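Local coordinates for protein putative phosphatase/phosphodiesterase MPN_349 (PDB 1T71) that is a putative metallophosphatase that binds two iron ions and probably hydrolyses phosphoester bonds, perhaps those of 2',3'-cyclic nucleotides, at residues G11-K16 and V38-E43. Sequence-based numbering, arbitrary orientation.
Sequences GDVYGK and VIVNAE. With FE (Fe (III) ion), chain B; FE (Fe (III) ion), chain C.
One face of the Asp12 carboxylate is covered by the Asn41 amide: the two planes are 8° apart, the side chains point the same way, and Asp12 CG lies 3.9 Å from Asn41 OD1. The Glu43 carboxylate, by contrast, is turned almost perpendicular to that of Asp12. Asp12 OD2 and Glu43 OE1 come within 3.3 Å of each other because both bind the chain B iron, whose positive charge would offset their repulsion. Glu43 OE1 also binds the chain C iron, 2.2 Å from the FE of each ion, and so bridges the pair. Glu43 CG sits over its own backbone, flanked by both N and the carbonyl carbon, and a bend at chi2 (138°) carries the carboxylate back to the metals, where OE2 accepts a hydrogen bond from the backbone N of His72. This is the two-metal centre of a calcineurin-like phosphoesterase, set beyond the ends of the neighbouring parallel strands 6-10 and 37-41; Asn71 and His183 also bind the chain C iron, Asn44 the chain B iron, and His158 hydrogen-bonds to Asp12 OD2. Asn41 is a second-shell residue held by two hydrogen bonds: its OD1 accepts Glu43 N at 3.1 Å, nearly straight at 166°, closing an Asx turn, while ND2 donates to Asp156. One backbone hydrogen bond joins the segments, Val13 N donating in the carbonyl plane to Asn41 O at 2.9 Å. That oxygen also receives a CA-H contact from Asp12. Away from the irons, Val13 CG2 packs against Val40 CG2 at 4.1 Å, and Val13 CB rests on Ala42 CA.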
ATOM      1  N   GLY A  11       2.464  -4.273   0.345  1.00 24.27           N
ATOM      2  CA  GLY A  11       1.622  -3.485   1.233  1.00 24.09           C
ATOM      3  C   GLY A  11       2.375  -2.561   2.175  1.00 25.49           C
ATOM      4  O   GLY A  11       3.602  -2.602   2.259  1.00 25.94           O
ATOM      5  N   ASP A  12       1.618  -1.733   2.891  1.00 23.87           N
ATOM      6  CA  ASP A  12       2.140  -0.747   3.833  1.00 22.62           C
ATOM      7  C   ASP A  12       3.480  -1.070   4.471  1.00 20.86           C
ATOM      8  O   ASP A  12       3.583  -1.999   5.274  1.00 19.61           O
ATOM      9  CB  ASP A  12       1.121  -0.498   4.957  1.00 23.51           C
ATOM     10  CG  ASP A  12      -0.207   0.019   4.440  1.00 27.74           C
ATOM     11  OD1 ASP A  12      -0.733  -0.564   3.459  1.00 26.11           O
ATOM     12  OD2 ASP A  12      -0.729   0.996   5.021  1.00 25.55           O
ATOM     13  N   VAL A  13       4.498  -0.282   4.121  1.00 22.06           N
ATOM     14  CA  VAL A  13       5.838  -0.443   4.686  1.00 22.24           C
ATOM     15  C   VAL A  13       5.770   0.182   6.076  1.00 21.76           C
ATOM     16  O   VAL A  13       5.406   1.346   6.214  1.00 24.32           O
ATOM     17  CB  VAL A  13       6.901   0.301   3.854  1.00 17.56           C
ATOM     18  CG1 VAL A  13       8.250   0.204   4.537  1.00 19.77           C
ATOM     19  CG2 VAL A  13       6.981  -0.296   2.467  1.00 16.70           C
ATOM     20  N   TYR A  14       6.134  -0.575   7.101  1.00 22.05           N
ATOM     21  CA  TYR A  14       6.031  -0.073   8.467  1.00 21.88           C
ATOM     22  C   TYR A  14       7.320  -0.166   9.292  1.00 22.73           C
ATOM     23  O   TYR A  14       7.751  -1.256   9.686  1.00 20.55           O
ATOM     24  CB  TYR A  14       4.893  -0.837   9.164  1.00 23.59           C
ATOM     25  CG  TYR A  14       4.421  -0.275  10.490  1.00 24.29           C
ATOM     26  CD1 TYR A  14       5.272  -0.218  11.601  1.00 24.23           C
ATOM     27  CD2 TYR A  14       3.110   0.172  10.642  1.00 23.94           C
ATOM     28  CE1 TYR A  14       4.818   0.272  12.835  1.00 24.17           C
ATOM     29  CE2 TYR A  14       2.648   0.665  11.865  1.00 25.21           C
ATOM     30  CZ  TYR A  14       3.505   0.711  12.952  1.00 25.90           C
ATOM     31  OH  TYR A  14       3.039   1.195  14.149  1.00 29.31           O
ATOM     32  N   GLY A  15       7.927   0.992   9.548  1.00 22.12           N
ATOM     33  CA  GLY A  15       9.131   1.056  10.357  1.00 22.85           C
ATOM     34  C   GLY A  15      10.384   0.364   9.854  1.00 24.46           C
ATOM     35  O   GLY A  15      10.487  -0.027   8.690  1.00 23.14           O
ATOM     36  N   LYS A  16      11.348   0.214  10.758  1.00 26.00           N
ATOM     37  CA  LYS A  16      12.621  -0.419  10.435  1.00 26.45           C
ATOM     38  C   LYS A  16      12.413  -1.874  10.037  1.00 24.98           C
ATOM     39  O   LYS A  16      13.065  -2.376   9.121  1.00 24.10           O
ATOM     40  CB  LYS A  16      13.565  -0.346  11.642  1.00 35.21           C
ATOM     41  CG  LYS A  16      14.967  -0.866  11.360  1.00 40.88           C
ATOM     42  CD  LYS A  16      15.866  -0.801  12.594  1.00 43.56           C
ATOM     43  CE  LYS A  16      15.924   0.607  13.199  1.00 48.68           C
ATOM     44  NZ  LYS A  16      16.446   1.654  12.263  1.00 50.45           N
ATOM     45  N   VAL A  38       8.330  -2.772  -9.463  1.00 28.95           N
ATOM     46  CA  VAL A  38       8.000  -2.954  -8.056  1.00 26.53           C
ATOM     47  C   VAL A  38       7.315  -1.693  -7.529  1.00 26.48           C
ATOM     48  O   VAL A  38       7.849  -0.588  -7.635  1.00 25.45           O
ATOM     49  CB  VAL A  38       9.270  -3.229  -7.204  1.00 28.34           C
ATOM     50  CG1 VAL A  38       8.903  -3.324  -5.720  1.00 25.25           C
ATOM     51  CG2 VAL A  38       9.938  -4.510  -7.667  1.00 26.94           C
ATOM     52  N   ILE A  39       6.122  -1.868  -6.971  1.00 27.50           N
ATOM     53  CA  ILE A  39       5.345  -0.764  -6.427  1.00 26.91           C
ATOM     54  C   ILE A  39       5.062  -1.074  -4.960  1.00 27.57           C
ATOM     55  O   ILE A  39       4.792  -2.228  -4.605  1.00 27.35           O
ATOM     56  CB  ILE A  39       3.997  -0.626  -7.169  1.00 26.63           C
ATOM     57  CG1 ILE A  39       4.234  -0.633  -8.682  1.00 26.37           C
ATOM     58  CG2 ILE A  39       3.285   0.658  -6.743  1.00 24.48           C
ATOM     59  CD1 ILE A  39       2.965  -0.667  -9.503  1.00 26.67           C
ATOM     60  N   VAL A  40       5.141  -0.065  -4.100  1.00 23.41           N
ATOM     61  CA  VAL A  40       4.861  -0.293  -2.689  1.00 22.65           C
ATOM     62  C   VAL A  40       4.156   0.889  -2.057  1.00 22.25           C
ATOM     63  O   VAL A  40       4.321   2.027  -2.483  1.00 21.79           O
ATOM     64  CB  VAL A  40       6.151  -0.576  -1.871  1.00 26.58           C
ATOM     65  CG1 VAL A  40       7.052  -1.539  -2.640  1.00 26.02           C
ATOM     66  CG2 VAL A  40       6.886   0.725  -1.551  1.00 25.76           C
ATOM     67  N   ASN A  41       3.332   0.601  -1.058  1.00 22.40           N
ATOM     68  CA  ASN A  41       2.646   1.647  -0.315  1.00 21.54           C
ATOM     69  C   ASN A  41       3.619   1.845   0.848  1.00 21.23           C
ATOM     70  O   ASN A  41       3.936   0.891   1.558  1.00 20.06           O
ATOM     71  CB  ASN A  41       1.290   1.151   0.196  1.00 22.26           C
ATOM     72  CG  ASN A  41       0.554   2.203   0.995  1.00 22.46           C
ATOM     73  OD1 ASN A  41       1.083   2.734   1.971  1.00 22.19           O
ATOM     74  ND2 ASN A  41      -0.675   2.515   0.586  1.00 22.39           N
ATOM     75  N   ALA A  42       4.103   3.070   1.032  1.00 20.67           N
ATOM     76  CA  ALA A  42       5.079   3.362   2.084  1.00 21.47           C
ATOM     77  C   ALA A  42       4.583   4.332   3.146  1.00 20.87           C
ATOM     78  O   ALA A  42       5.380   4.982   3.825  1.00 20.49           O
ATOM     79  CB  ALA A  42       6.359   3.912   1.445  1.00 20.38           C
ATOM     80  N   GLU A  43       3.269   4.399   3.321  1.00 23.08           N
ATOM     81  CA  GLU A  43       2.678   5.331   4.274  1.00 24.04           C
ATOM     82  C   GLU A  43       3.084   5.223   5.746  1.00 24.86           C
ATOM     83  O   GLU A  43       2.844   6.158   6.508  1.00 27.39           O
ATOM     84  CB  GLU A  43       1.151   5.275   4.183  1.00 21.32           C
ATOM     85  CG  GLU A  43       0.524   4.167   4.997  1.00 19.97           C
ATOM     86  CD  GLU A  43      -0.718   4.633   5.721  1.00 23.09           C
ATOM     87  OE1 GLU A  43      -1.235   3.858   6.544  1.00 20.15           O
ATOM     88  OE2 GLU A  43      -1.175   5.774   5.472  1.00 24.04           O
TER
HETATM   89 FE    FE B 301      -0.896   1.776   7.077  1.00 24.94          FE
HETATM   90 FE    FE C 302      -3.438   3.645   6.774  1.00 27.01          FE